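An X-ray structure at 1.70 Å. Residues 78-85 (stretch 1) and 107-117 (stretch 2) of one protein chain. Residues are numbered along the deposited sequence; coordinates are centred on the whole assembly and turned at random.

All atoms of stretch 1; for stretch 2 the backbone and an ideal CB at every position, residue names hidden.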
ATOM      1  N   SER A  78      -7.115  -3.760 -31.842  1.00 33.50           N
ATOM      2  CA  SER A  78      -8.494  -3.801 -32.373  1.00 35.06           C
ATOM      3  C   SER A  78      -9.492  -4.207 -31.314  1.00 34.09           C
ATOM      4  O   SER A  78      -9.457  -5.327 -30.825  1.00 34.55           O
ATOM      5  CB  SER A  78      -8.552  -4.782 -33.561  1.00 35.66           C
ATOM      6  OG  SER A  78      -7.777  -4.247 -34.588  1.00 40.33           O
ATOM      7  N   CYS A  79     -10.399  -3.301 -30.942  1.00 34.93           N
ATOM      8  CA  CYS A  79     -11.374  -3.565 -29.862  1.00 34.65           C
ATOM      9  C   CYS A  79     -10.697  -4.106 -28.591  1.00 31.13           C
ATOM     10  O   CYS A  79     -11.160  -5.080 -27.953  1.00 33.02           O
ATOM     11  CB  CYS A  79     -12.499  -4.496 -30.328  1.00 35.10           C
ATOM     12  SG  CYS A  79     -13.466  -3.781 -31.730  1.00 43.57           S
ATOM     13  N   ARG A  80      -9.615  -3.435 -28.209  1.00 28.83           N
ATOM     14  CA  ARG A  80      -8.864  -3.816 -27.041  1.00 26.96           C
ATOM     15  C   ARG A  80      -9.717  -3.715 -25.776  1.00 25.92           C
ATOM     16  O   ARG A  80     -10.353  -2.686 -25.578  1.00 26.21           O
ATOM     17  CB  ARG A  80      -7.663  -2.911 -26.880  1.00 26.60           C
ATOM     18  CG  ARG A  80      -6.664  -3.468 -25.910  1.00 25.55           C
ATOM     19  CD  ARG A  80      -5.289  -2.911 -26.085  1.00 24.86           C
ATOM     20  NE  ARG A  80      -4.332  -3.435 -25.127  1.00 22.39           N
ATOM     21  CZ  ARG A  80      -2.999  -3.240 -25.186  1.00 19.33           C
ATOM     22  NH1 ARG A  80      -2.466  -2.536 -26.174  1.00 23.68           N
ATOM     23  NH2 ARG A  80      -2.225  -3.730 -24.266  1.00 22.06           N
ATOM     24  N   PRO A  81      -9.739  -4.760 -24.948  1.00 24.64           N
ATOM     25  CA  PRO A  81     -10.523  -4.671 -23.698  1.00 24.47           C
ATOM     26  C   PRO A  81      -9.846  -3.823 -22.609  1.00 23.44           C
ATOM     27  O   PRO A  81      -8.638  -3.594 -22.617  1.00 23.16           O
ATOM     28  CB  PRO A  81     -10.639  -6.111 -23.221  1.00 25.20           C
ATOM     29  CG  PRO A  81      -9.994  -6.953 -24.291  1.00 27.59           C
ATOM     30  CD  PRO A  81      -9.260  -6.122 -25.225  1.00 26.21           C
ATOM     31  N   ALA A  82     -10.668  -3.343 -21.680  1.00 22.10           N
ATOM     32  CA  ALA A  82     -10.148  -2.644 -20.507  1.00 21.53           C
ATOM     33  C   ALA A  82     -11.093  -2.913 -19.337  1.00 21.36           C
ATOM     34  O   ALA A  82     -12.209  -3.397 -19.544  1.00 22.64           O
ATOM     35  CB  ALA A  82     -10.065  -1.160 -20.810  1.00 21.96           C
ATOM     36  N   PHE A  83     -10.675  -2.538 -18.125  1.00 18.85           N
ATOM     37  CA  PHE A  83     -11.511  -2.636 -16.943  1.00 18.58           C
ATOM     38  C   PHE A  83     -11.501  -1.260 -16.297  1.00 19.20           C
ATOM     39  O   PHE A  83     -10.488  -0.562 -16.327  1.00 18.68           O
ATOM     40  CB  PHE A  83     -10.993  -3.681 -16.010  1.00 19.85           C
ATOM     41  CG  PHE A  83     -11.033  -5.087 -16.604  1.00 22.74           C
ATOM     42  CD1 PHE A  83     -12.113  -5.913 -16.362  1.00 24.66           C
ATOM     43  CD2 PHE A  83      -9.991  -5.554 -17.379  1.00 26.73           C
ATOM     44  CE1 PHE A  83     -12.165  -7.198 -16.897  1.00 27.98           C
ATOM     45  CE2 PHE A  83     -10.044  -6.854 -17.937  1.00 28.93           C
ATOM     46  CZ  PHE A  83     -11.133  -7.653 -17.683  1.00 28.61           C
ATOM     47  N   LEU A  84     -12.605  -0.890 -15.686  1.00 18.80           N
ATOM     48  CA  LEU A  84     -12.714   0.404 -14.967  1.00 18.20           C
ATOM     49  C   LEU A  84     -12.928   0.134 -13.484  1.00 17.53           C
ATOM     50  O   LEU A  84     -13.816  -0.617 -13.100  1.00 18.45           O
ATOM     51  CB  LEU A  84     -13.889   1.191 -15.510  1.00 18.45           C
ATOM     52  CG  LEU A  84     -13.904   2.700 -15.152  1.00 23.20           C
ATOM     53  CD1 LEU A  84     -14.468   3.534 -16.346  1.00 30.03           C
ATOM     54  CD2 LEU A  84     -14.702   2.762 -13.960  1.00 26.29           C
ATOM     55  N   TYR A  85     -12.118   0.778 -12.631  1.00 15.92           N
ATOM     56  CA  TYR A  85     -12.181   0.655 -11.196  1.00 16.38           C
ATOM     57  C   TYR A  85     -12.419   2.068 -10.601  1.00 17.70           C
ATOM     58  O   TYR A  85     -11.795   3.036 -11.005  1.00 17.70           O
ATOM     59  CB  TYR A  85     -10.909   0.075 -10.548  1.00 17.23           C
ATOM     60  CG  TYR A  85     -10.342  -1.135 -11.288  1.00 15.71           C
ATOM     61  CD1 TYR A  85     -11.157  -2.169 -11.682  1.00 18.86           C
ATOM     62  CD2 TYR A  85      -8.983  -1.190 -11.606  1.00 20.37           C
ATOM     63  CE1 TYR A  85     -10.621  -3.295 -12.361  1.00 20.75           C
ATOM     64  CE2 TYR A  85      -8.467  -2.286 -12.270  1.00 19.39           C
ATOM     65  CZ  TYR A  85      -9.299  -3.307 -12.669  1.00 22.81           C
ATOM     66  OH  TYR A  85      -8.790  -4.405 -13.387  1.00 23.14           O
ATOM     67  N   UNK A 107     -17.634  -4.073 -12.169  1.00 24.00           N
ATOM     68  CA  UNK A 107     -16.232  -3.978 -12.562  1.00 25.45           C
ATOM     69  C   UNK A 107     -15.665  -5.252 -13.178  1.00 26.61           C
ATOM     70  O   UNK A 107     -14.761  -5.136 -13.949  1.00 27.02           O
ATOM     71  CB  UNK A 107     -15.390  -3.597 -11.342  1.00 25.45           C
ATOM     72  N   UNK A 108     -16.198  -6.438 -12.871  1.00 30.19           N
ATOM     73  CA  UNK A 108     -15.528  -7.631 -13.406  1.00 32.62           C
ATOM     74  C   UNK A 108     -15.857  -7.951 -14.851  1.00 31.94           C
ATOM     75  O   UNK A 108     -15.180  -8.769 -15.481  1.00 31.65           O
ATOM     76  CB  UNK A 108     -15.887  -8.844 -12.545  1.00 32.62           C
ATOM     77  N   UNK A 109     -16.820  -7.235 -15.408  1.00 29.24           N
ATOM     78  CA  UNK A 109     -17.064  -7.315 -16.850  1.00 29.44           C
ATOM     79  C   UNK A 109     -16.179  -6.339 -17.614  1.00 28.29           C
ATOM     80  O   UNK A 109     -16.246  -5.127 -17.359  1.00 27.73           O
ATOM     81  CB  UNK A 109     -18.536  -7.036 -17.158  1.00 29.44           C
ATOM     82  N   UNK A 110     -15.388  -6.827 -18.576  1.00 27.85           N
ATOM     83  CA  UNK A 110     -14.600  -5.897 -19.373  1.00 27.73           C
ATOM     84  C   UNK A 110     -15.425  -4.972 -20.244  1.00 26.36           C
ATOM     85  O   UNK A 110     -16.582  -5.299 -20.669  1.00 26.43           O
ATOM     86  CB  UNK A 110     -13.629  -6.680 -20.259  1.00 27.73           C
ATOM     87  N   UNK A 111     -14.853  -3.806 -20.485  1.00 23.18           N
ATOM     88  CA  UNK A 111     -15.399  -2.826 -21.394  1.00 23.94           C
ATOM     89  C   UNK A 111     -14.460  -2.700 -22.584  1.00 23.64           C
ATOM     90  O   UNK A 111     -13.448  -3.403 -22.614  1.00 25.32           O
ATOM     91  CB  UNK A 111     -15.602  -1.478 -20.699  1.00 23.94           C
ATOM     92  N   UNK A 112     -14.834  -1.904 -23.569  1.00 23.38           N
ATOM     93  CA  UNK A 112     -13.949  -1.599 -24.710  1.00 25.10           C
ATOM     94  C   UNK A 112     -13.196  -0.321 -24.390  1.00 23.51           C
ATOM     95  O   UNK A 112     -13.787   0.718 -24.039  1.00 23.63           O
ATOM     96  CB  UNK A 112     -14.735  -1.456 -26.015  1.00 25.10           C
ATOM     97  N   UNK A 113     -11.882  -0.386 -24.510  1.00 22.63           N
ATOM     98  CA  UNK A 113     -11.079   0.806 -24.389  1.00 23.22           C
ATOM     99  C   UNK A 113     -11.563   1.920 -25.290  1.00 23.62           C
ATOM    100  O   UNK A 113     -11.602   3.076 -24.899  1.00 24.40           O
ATOM    101  CB  UNK A 113      -9.616   0.484 -24.699  1.00 23.22           C
ATOM    102  N   UNK A 114     -11.999   1.574 -26.516  1.00 24.63           N
ATOM    103  CA  UNK A 114     -12.508   2.578 -27.426  1.00 26.24           C
ATOM    104  C   UNK A 114     -13.740   3.330 -26.877  1.00 25.52           C
ATOM    105  O   UNK A 114     -13.926   4.488 -27.211  1.00 25.68           O
ATOM    106  CB  UNK A 114     -12.857   1.914 -28.760  1.00 26.24           C
ATOM    107  N   UNK A 115     -14.575   2.639 -26.090  1.00 25.94           N
ATOM    108  CA  UNK A 115     -15.801   3.264 -25.563  1.00 25.52           C
ATOM    109  C   UNK A 115     -15.445   4.317 -24.494  1.00 25.04           C
ATOM    110  O   UNK A 115     -16.056   5.411 -24.463  1.00 25.24           O
ATOM    111  CB  UNK A 115     -16.733   2.203 -24.974  1.00 25.52           C
ATOM    112  N   UNK A 116     -14.484   4.000 -23.633  1.00 24.41           N
ATOM    113  CA  UNK A 116     -14.113   4.991 -22.590  1.00 24.55           C
ATOM    114  C   UNK A 116     -13.345   6.157 -23.252  1.00 23.33           C
ATOM    115  O   UNK A 116     -13.516   7.303 -22.888  1.00 22.92           O
ATOM    116  CB  UNK A 116     -13.263   4.342 -21.496  1.00 24.55           C
ATOM    117  N   UNK A 117     -12.523   5.862 -24.260  1.00 23.95           N
ATOM    118  CA  UNK A 117     -11.863   6.885 -25.040  1.00 25.31           C
ATOM    119  C   UNK A 117     -12.820   7.819 -25.804  1.00 24.19           C
ATOM    120  O   UNK A 117     -12.628   9.038 -25.885  1.00 24.85           O
ATOM    121  CB  UNK A 117     -10.911   6.212 -26.030  1.00 25.31           C
TER

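Position 107 has helical backbone angles (-61/-26), and its CA-to-CB bond runs sideways, the ideal CB lying 3.8 Å from Leu84 O and 4.5 Å from Tyr85 CD1. A small apolar side chain fits beside these atoms, though others could leave sideways. The residue is Ala107, whose CB meets the edge of the Tyr85 ring, 4.4 Å from Tyr85 CD1. Its carbonyl matters as much: Ala107 O accepts from water 4, which in turn accepts from Leu84 N.

At 108 and 109 the CB points away and stretch 1 sets little constraint; Leu108 and Thr109 occupy them. Their carbonyls are more engaged, Leu108 O lying 3.7 Å from Phe83 CE1 at the ring edge and Thr109 O accepting from water 4.

Position 110 has phi -66°, compatible with proline, and its N, 3.7 Å from Phe83 CE1, makes no hydrogen bond to stretch 1. The ideal CB is 3.7 Å from Phe83 CE1 and 4.2 Å from Pro81 CB, so a compact apolar group suits. Pro110 places its CB 4.1 Å from the centroid of the Phe83 ring, an off-centre CH-pi contact.

Position 111 is extended and pairs with Ala82 in an antiparallel bridge: its N donates to Ala82 O (2.8 Å) and its O accepts from Ala82 N (2.9 Å). Its CB shares a sheet face with that of Ala82, where the small methyl leaves room for a branched or long apolar chain. Ile111 fills it, CG1 lying 4.3 Å from Ala82 CB and CD1 4.4 Å from Leu84 CB.

Position 112 pairs with Pro81 without hydrogen bonds, and its CB points away. It is also an N-cap, so serine, threonine, aspartate or asparagine would be plausible, as would an apolar chain turning back. Leu112 is found; its CD2 reaches 3.7 Å from Cys79 O and 4.1 Å from Cys79 CB.

Position 113 points toward stretch 1, its N donating to Arg80 O (3.0 Å). With the ideal CB 4.2 Å from Ala82 CB, an apolar residue is favoured, and Leu113 packs its CB against that methyl.

Position 114 also points toward stretch 1, but no atom lies within 5.5 Å of its ideal CB. The unpaired amides of Cys79 and Arg80 favour a polar acceptor. Asp114 reaches them through water: water 1 joins Cys79 N to OD2, and water 3 joins Arg80 N to OD1.

Positions 115 and 117 are out of reach and hold Asp115 and Cys117. Between them, 116 points toward Leu84, inviting a long apolar chain; Ile116 brings CD1 to 3.9 Å from Leu84 CD1.

Stretch 2 (107-117) ALTPILLDDIC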
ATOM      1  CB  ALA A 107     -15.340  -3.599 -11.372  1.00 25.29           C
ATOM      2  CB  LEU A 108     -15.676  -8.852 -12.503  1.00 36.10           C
ATOM      3  CG  LEU A 108     -14.823  -8.736 -11.229  1.00 38.76           C
ATOM      4  CD1 LEU A 108     -14.910 -10.003 -10.473  1.00 40.38           C
ATOM      5  CD2 LEU A 108     -13.364  -8.368 -11.485  1.00 41.32           C
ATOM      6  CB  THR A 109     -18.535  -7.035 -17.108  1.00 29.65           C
ATOM      7  OG1 THR A 109     -19.286  -8.092 -16.471  1.00 33.99           O
ATOM      8  CG2 THR A 109     -18.880  -7.069 -18.610  1.00 32.63           C
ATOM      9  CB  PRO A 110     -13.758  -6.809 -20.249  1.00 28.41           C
ATOM     10  CG  PRO A 110     -14.525  -8.001 -20.399  1.00 29.52           C
ATOM     11  CD  PRO A 110     -15.248  -8.199 -19.088  1.00 29.54           C
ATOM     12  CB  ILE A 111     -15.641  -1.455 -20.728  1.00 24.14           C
ATOM     13  CG1 ILE A 111     -14.314  -0.845 -20.282  1.00 27.08           C
ATOM     14  CG2 ILE A 111     -16.654  -1.634 -19.565  1.00 26.13           C
ATOM     15  CD1 ILE A 111     -14.417   0.635 -19.818  1.00 28.72           C
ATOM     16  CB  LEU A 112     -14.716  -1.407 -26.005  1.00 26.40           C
ATOM     17  CG  LEU A 112     -15.426  -2.662 -26.558  1.00 29.68           C
ATOM     18  CD1 LEU A 112     -16.225  -2.305 -27.844  1.00 36.26           C
ATOM     19  CD2 LEU A 112     -14.419  -3.764 -26.805  1.00 33.79           C
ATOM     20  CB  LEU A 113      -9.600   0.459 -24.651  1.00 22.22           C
ATOM     21  CG  LEU A 113      -8.603   1.611 -24.555  1.00 23.81           C
ATOM     22  CD1 LEU A 113      -8.617   2.260 -23.148  1.00 22.98           C
ATOM     23  CD2 LEU A 113      -7.181   1.084 -24.827  1.00 24.93           C
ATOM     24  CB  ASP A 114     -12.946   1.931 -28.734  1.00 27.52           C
ATOM     25  CG  ASP A 114     -11.799   1.537 -29.618  1.00 32.30           C
ATOM     26  OD1 ASP A 114     -10.668   1.995 -29.412  1.00 37.40           O
ATOM     27  OD2 ASP A 114     -12.074   0.747 -30.543  1.00 37.41           O
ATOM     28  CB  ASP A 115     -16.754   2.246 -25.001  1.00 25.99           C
ATOM     29  CG  ASP A 115     -17.513   1.478 -26.102  1.00 29.18           C
ATOM     30  OD1 ASP A 115     -17.594   1.994 -27.234  1.00 31.25           O
ATOM     31  OD2 ASP A 115     -18.012   0.380 -25.797  1.00 31.62           O
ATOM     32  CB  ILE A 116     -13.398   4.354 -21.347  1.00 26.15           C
ATOM     33  CG1 ILE A 116     -13.131   5.416 -20.270  1.00 29.91           C
ATOM     34  CG2 ILE A 116     -12.098   3.703 -21.739  1.00 26.63           C
ATOM     35  CD1 ILE A 116     -14.301   5.801 -19.480  1.00 30.47           C
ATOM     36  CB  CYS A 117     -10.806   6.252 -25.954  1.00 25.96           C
ATOM     37  SG  CYS A 117      -9.416   5.636 -24.958  1.00 31.86           S
TER
HETATM   38  O   HOH W   1     -10.450  -0.599 -31.997  1.00 43.35           O
HETATM   39  O   HOH W   2     -11.287  -0.868 -27.701  1.00 27.60           O
HETATM   40  O   HOH W   3      -8.866  -0.555 -29.269  1.00 35.34           O
HETATM   41  O   HOH W   4     -14.646  -3.190 -15.948  1.00 23.54           O
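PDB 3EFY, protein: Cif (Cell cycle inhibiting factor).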